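Local coordinates for protein beta-galactosidase (Bacteroides thetaiotaomicron, PDB 5MUJ) that binds chain B of the plant pectin rhamnogalacturonan II and probably hydrolyses its sugar linkages as an arabinofuranosidase, at residues Pro164-Leu169 / Pro188-His193; Ala197-Glu201 / Gly230-Glu234. Where two conformers were deposited one is given. Residue numbers count along the deposited sequence, not the author numbering.

Interaction 1 (Pro164-Leu169 / Pro188-His193); sequences PLFVGL and PILSIH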
loop_
_atom_site.group_PDB
_atom_site.type_symbol
_atom_site.label_atom_id
_atom_site.label_comp_id
_atom_site.label_asym_id
_atom_site.label_seq_id
_atom_site.Cartn_x
_atom_site.Cartn_y
_atom_site.Cartn_z
ATOM N N PRO A 164 -16.618 4.735 -8.552
ATOM C CA PRO A 164 -15.858 3.664 -7.927
ATOM C C PRO A 164 -14.448 3.458 -8.508
ATOM O O PRO A 164 -14.116 3.943 -9.605
ATOM C CB PRO A 164 -16.761 2.415 -8.104
ATOM C CG PRO A 164 -17.626 2.743 -9.244
ATOM C CD PRO A 164 -17.867 4.222 -9.155
ATOM N N LEU A 165 -13.632 2.738 -7.751
ATOM C CA LEU A 165 -12.283 2.388 -8.205
ATOM C C LEU A 165 -12.150 0.880 -8.389
ATOM O O LEU A 165 -12.755 0.099 -7.632
ATOM C CB LEU A 165 -11.247 2.923 -7.256
ATOM C CG LEU A 165 -11.427 4.353 -6.838
ATOM C CD1 LEU A 165 -10.844 4.514 -5.435
ATOM C CD2 LEU A 165 -10.786 5.309 -7.823
ATOM N N PHE A 166 -11.476 0.476 -9.463
ATOM C CA PHE A 166 -11.301 -0.920 -9.819
ATOM C C PHE A 166 -9.820 -1.247 -9.898
ATOM O O PHE A 166 -9.005 -0.319 -10.041
ATOM C CB PHE A 166 -11.983 -1.257 -11.172
ATOM C CG PHE A 166 -13.352 -0.667 -11.353
ATOM C CD1 PHE A 166 -14.317 -0.765 -10.350
ATOM C CD2 PHE A 166 -13.679 -0.009 -12.521
ATOM C CE1 PHE A 166 -15.581 -0.208 -10.520
ATOM C CE2 PHE A 166 -14.947 0.538 -12.703
ATOM C CZ PHE A 166 -15.884 0.444 -11.691
ATOM N N VAL A 167 -9.450 -2.528 -9.865
ATOM C CA VAL A 167 -8.041 -2.966 -9.977
ATOM C C VAL A 167 -7.581 -3.053 -11.426
ATOM O O VAL A 167 -8.007 -3.857 -12.202
ATOM C CB VAL A 167 -7.754 -4.338 -9.256
ATOM C CG1 VAL A 167 -6.246 -4.668 -9.131
ATOM C CG2 VAL A 167 -8.286 -4.297 -7.852
ATOM N N GLY A 168 -6.589 -2.248 -11.783
ATOM C CA GLY A 168 -5.956 -2.360 -13.084
ATOM C C GLY A 168 -4.610 -3.094 -13.076
ATOM O O GLY A 168 -4.031 -3.345 -12.025
ATOM N N LEU A 169 -4.149 -3.456 -14.263
ATOM C CA LEU A 169 -2.902 -4.188 -14.456
ATOM C C LEU A 169 -2.016 -3.401 -15.419
ATOM O O LEU A 169 -2.493 -2.955 -16.473
ATOM C CB LEU A 169 -3.154 -5.560 -15.089
ATOM C CG LEU A 169 -1.918 -6.453 -15.305
ATOM C CD1 LEU A 169 -1.250 -6.853 -13.989
ATOM C CD2 LEU A 169 -2.309 -7.689 -16.122
ATOM N N PRO A 188 -10.260 -3.115 -16.505
ATOM C CA PRO A 188 -9.713 -3.581 -15.234
ATOM C C PRO A 188 -9.542 -5.093 -15.212
ATOM O O PRO A 188 -10.225 -5.807 -15.957
ATOM C CB PRO A 188 -10.748 -3.148 -14.201
ATOM C CG PRO A 188 -11.954 -2.709 -14.931
ATOM C CD PRO A 188 -11.621 -2.545 -16.380
ATOM N N ILE A 189 -8.676 -5.587 -14.346
ATOM C CA ILE A 189 -8.565 -7.028 -14.097
ATOM C C ILE A 189 -9.530 -7.551 -13.026
ATOM O O ILE A 189 -9.895 -8.730 -13.057
ATOM C CB ILE A 189 -7.109 -7.508 -13.833
ATOM C CG1 ILE A 189 -6.377 -6.670 -12.754
ATOM C CG2 ILE A 189 -6.370 -7.596 -15.167
ATOM C CD1 ILE A 189 -5.160 -7.377 -12.195
ATOM N N LEU A 190 -9.919 -6.694 -12.085
ATOM C CA LEU A 190 -11.007 -6.979 -11.153
ATOM C C LEU A 190 -11.851 -5.743 -11.073
ATOM O O LEU A 190 -11.362 -4.618 -11.111
ATOM C CB LEU A 190 -10.569 -7.340 -9.733
ATOM C CG LEU A 190 -9.539 -8.447 -9.416
ATOM C CD1 LEU A 190 -8.293 -8.373 -10.255
ATOM C CD2 LEU A 190 -9.145 -8.341 -7.961
ATOM N N SER A 191 -13.136 -5.934 -10.856
ATOM C CA SER A 191 -14.036 -4.805 -10.741
ATOM C C SER A 191 -15.175 -5.230 -9.839
ATOM O O SER A 191 -15.387 -6.428 -9.660
ATOM C CB SER A 191 -14.515 -4.387 -12.128
ATOM O OG SER A 191 -15.790 -3.758 -12.102
ATOM N N ILE A 192 -15.879 -4.244 -9.297
ATOM C CA ILE A 192 -17.075 -4.472 -8.420
ATOM C C ILE A 192 -18.324 -5.047 -9.153
ATOM O O ILE A 192 -19.222 -5.568 -8.515
ATOM C CB ILE A 192 -17.511 -3.165 -7.686
ATOM C CG1 ILE A 192 -18.221 -2.192 -8.661
ATOM C CG2 ILE A 192 -16.323 -2.531 -6.949
ATOM C CD1 ILE A 192 -18.842 -0.949 -8.093
ATOM N N HIS A 193 -18.335 -4.865 -10.474
ATOM C CA HIS A 193 -19.368 -5.291 -11.392
ATOM C C HIS A 193 -19.172 -6.687 -11.917
ATOM O O HIS A 193 -20.078 -7.214 -12.575
ATOM C CB HIS A 193 -19.410 -4.304 -12.546
ATOM C CG HIS A 193 -19.811 -2.924 -12.134
ATOM N ND1 HIS A 193 -20.909 -2.673 -11.342
ATOM C CD2 HIS A 193 -19.247 -1.723 -12.385
ATOM C CE1 HIS A 193 -21.018 -1.374 -11.136
ATOM N NE2 HIS A 193 -20.020 -0.775 -11.760
#

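Interaction 2 (Ala197-Glu201 / Gly230-Glu234); sequences AQWWE and GRHPE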
loop_
_atom_site.group_PDB
_atom_site.type_symbol
_atom_site.label_atom_id
_atom_site.label_comp_id
_atom_site.label_asym_id
_atom_site.label_seq_id
_atom_site.Cartn_x
_atom_site.Cartn_y
_atom_site.Cartn_z
ATOM N N ALA A 197 -17.851 -11.017 -8.129
ATOM C CA ALA A 197 -17.559 -10.087 -7.027
ATOM C C ALA A 197 -18.300 -10.484 -5.754
ATOM O O ALA A 197 -19.464 -10.901 -5.804
ATOM C CB ALA A 197 -17.933 -8.667 -7.396
ATOM N N GLN A 198 -17.608 -10.349 -4.629
ATOM C CA GLN A 198 -18.113 -10.750 -3.321
ATOM C C GLN A 198 -18.589 -9.550 -2.484
ATOM O O GLN A 198 -18.298 -8.384 -2.816
ATOM C CB GLN A 198 -17.025 -11.522 -2.598
ATOM C CG GLN A 198 -16.627 -12.813 -3.293
ATOM C CD GLN A 198 -15.313 -13.359 -2.783
ATOM O OE1 GLN A 198 -14.381 -12.586 -2.534
ATOM N NE2 GLN A 198 -15.219 -14.673 -2.631
ATOM N N TRP A 199 -19.347 -9.825 -1.412
ATOM C CA TRP A 199 -19.947 -8.756 -0.607
ATOM C C TRP A 199 -18.958 -7.682 -0.128
ATOM O O TRP A 199 -19.273 -6.509 -0.136
ATOM C CB TRP A 199 -20.728 -9.326 0.604
ATOM C CG TRP A 199 -19.902 -10.080 1.670
ATOM C CD1 TRP A 199 -19.649 -11.430 1.718
ATOM C CD2 TRP A 199 -19.189 -9.510 2.803
ATOM N NE1 TRP A 199 -18.927 -11.738 2.822
ATOM C CE2 TRP A 199 -18.605 -10.581 3.495
ATOM C CE3 TRP A 199 -19.068 -8.219 3.323
ATOM C CZ2 TRP A 199 -17.827 -10.383 4.652
ATOM C CZ3 TRP A 199 -18.324 -8.030 4.447
ATOM C CH2 TRP A 199 -17.727 -9.105 5.121
ATOM N N TRP A 200 -17.792 -8.130 0.285
ATOM C CA TRP A 200 -16.781 -7.252 0.917
ATOM C C TRP A 200 -16.098 -6.245 0.001
ATOM O O TRP A 200 -15.372 -5.360 0.490
ATOM C CB TRP A 200 -15.772 -8.156 1.589
ATOM C CG TRP A 200 -14.879 -8.842 0.627
ATOM C CD1 TRP A 200 -15.111 -10.001 -0.020
ATOM C CD2 TRP A 200 -13.573 -8.406 0.196
ATOM N NE1 TRP A 200 -14.087 -10.318 -0.848
ATOM C CE2 TRP A 200 -13.109 -9.356 -0.734
ATOM C CE3 TRP A 200 -12.779 -7.293 0.476
ATOM C CZ2 TRP A 200 -11.863 -9.239 -1.374
ATOM C CZ3 TRP A 200 -11.535 -7.187 -0.154
ATOM C CH2 TRP A 200 -11.097 -8.145 -1.065
ATOM N N GLU A 201 -16.323 -6.369 -1.305
ATOM C CA GLU A 201 -15.678 -5.524 -2.319
ATOM C C GLU A 201 -16.715 -4.854 -3.229
ATOM O O GLU A 201 -16.368 -4.362 -4.254
ATOM C CB GLU A 201 -14.694 -6.372 -3.143
ATOM C CG GLU A 201 -15.399 -7.415 -4.004
ATOM C CD GLU A 201 -14.502 -8.283 -4.838
ATOM O OE1 GLU A 201 -13.484 -7.768 -5.354
ATOM O OE2 GLU A 201 -14.861 -9.481 -5.026
ATOM N N GLY A 230 -17.203 -2.717 1.523
ATOM C CA GLY A 230 -18.493 -3.411 1.437
ATOM C C GLY A 230 -19.193 -3.416 2.758
ATOM O O GLY A 230 -18.719 -2.867 3.760
ATOM N N ARG A 231 -20.355 -4.079 2.759
ATOM C CA ARG A 231 -21.187 -4.136 3.931
ATOM C C ARG A 231 -21.291 -5.573 4.397
ATOM O O ARG A 231 -21.639 -6.473 3.606
ATOM C CB ARG A 231 -22.568 -3.628 3.537
ATOM C CG ARG A 231 -23.390 -3.113 4.682
ATOM C CD ARG A 231 -24.549 -2.271 4.178
ATOM N NE ARG A 231 -24.135 -0.923 3.750
ATOM C CZ ARG A 231 -24.103 0.167 4.530
ATOM N NH1 ARG A 231 -24.449 0.122 5.822
ATOM N NH2 ARG A 231 -23.705 1.331 4.014
ATOM N N HIS A 232 -21.216 -5.778 5.689
ATOM C CA HIS A 232 -21.150 -7.133 6.228
ATOM C C HIS A 232 -22.586 -7.707 6.125
ATOM O O HIS A 232 -23.534 -7.008 6.452
ATOM C CB HIS A 232 -20.584 -7.126 7.664
ATOM C CG HIS A 232 -20.429 -8.490 8.247
ATOM N ND1 HIS A 232 -19.222 -9.132 8.393
ATOM C CD2 HIS A 232 -21.366 -9.374 8.638
ATOM C CE1 HIS A 232 -19.417 -10.332 8.915
ATOM N NE2 HIS A 232 -20.725 -10.517 9.038
ATOM N N PRO A 233 -22.710 -8.954 5.636
ATOM C CA PRO A 233 -24.086 -9.473 5.371
ATOM C C PRO A 233 -24.861 -9.749 6.638
ATOM O O PRO A 233 -26.072 -9.803 6.604
ATOM C CB PRO A 233 -23.864 -10.761 4.575
ATOM C CG PRO A 233 -22.408 -11.067 4.625
ATOM C CD PRO A 233 -21.646 -9.871 5.167
ATOM N N GLU A 234 -24.205 -10.017 7.742
ATOM C CA GLU A 234 -24.907 -10.159 9.053
ATOM C C GLU A 234 -25.246 -8.862 9.790
ATOM O O GLU A 234 -26.352 -8.727 10.278
ATOM C CB GLU A 234 -24.101 -11.098 9.943
ATOM C CG GLU A 234 -24.700 -11.463 11.287
ATOM C CD GLU A 234 -23.847 -12.470 12.021
ATOM O OE1 GLU A 234 -23.553 -12.238 13.224
ATOM O OE2 GLU A 234 -23.461 -13.494 11.397
HETATM O O HOH W 1 -21.579 -4.792 0.430
#

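Interaction 1 (Pro164-Leu169 / Pro188-His193)
Within one blade of the β-propeller, strand 166-172 is met by the loop that leaves the blade's outermost strand, through a classic β bulge: I189 and L190 both face V167. V167 N donates to L190 O (3.1 Å), and V167 O accepts from I189 N (2.8 Å) and, weakly, from L190 N (3.4 Å). This single antiparallel, hydrogen-bonded pair fixes the loop at the strand. V167 and I189 also meet through CG1 and CG1 (4.1 Å), and both, with L190, reach M224 on strand 222-231 of the next blade, so the bulge fills part of the space between blades. I189 CG2 packs on L169 CB (3.8 Å). F166 packs against residues on both sides of the bulge in sequence: its CB touches P188 CB (3.8 Å) and its CE1 touches I192 CG1 (3.8 Å), with the H193 ring oblique to its own. S191 forms an ST turn, its OG accepting from H193 N (3.2 Å); the same S191 OG sits over one face of the F166 ring, 3.8 Å from CD1.

Interaction 2 (Ala197-Glu201 / Gly230-Glu234)
A short 3-10 turn at W199-W200, with E201 N hydrogen-bonded to Q198 O (3.2 Å), comes up against the end of strand 222-231, where the W200 and G230 CA atoms are 4.2 Å apart. G230 CA makes a CH···O contact with W199 O (3.6 Å); a CB here would point into the turn and clash with that oxygen. A water donates to W199 O (2.9 Å) and accepts from R231 N (2.7 Å), joining the two backbones. W199 supplies the main side-chain contact: P233 CD lies over its six-membered ring, 3.5 Å from the centroid and 13° off the normal, a CH-pi interaction. W199 CE3 approaches R231 O (3.1 Å) and CH2 approaches H232 ND1 (3.6 Å), the two rings oblique. W200 turns away, its NE1 held by Q198 OE1 (2.8 Å). The whole is an inter-blade connection of a β-propeller folded against the second strand of the blade it leads into, beside the glycan pocket: the R231 side chain comes about 6 Å from bound aceric acid.

In the fold
The two contacts follow in series and belong to neighbouring propeller blades. From the N terminus, interaction 1 starts on strand 166-172, the third of its blade, and closes a loop holding the short outermost strand 183-184 when the chain returns at 188-193. After three intervening residues, 197-201 opens interaction 2, whose loop holds strand 204-212 and most of 222-231, the first two strands of the next blade, and closes at 230-234. The connection between strands 183-184 and 204-212 thus serves both, its earlier part on the preceding blade and its later part on the following one. They touch where I192 CG2 meets E201 O (3.3 Å) and I192 O meets A197 CB (3.5 Å).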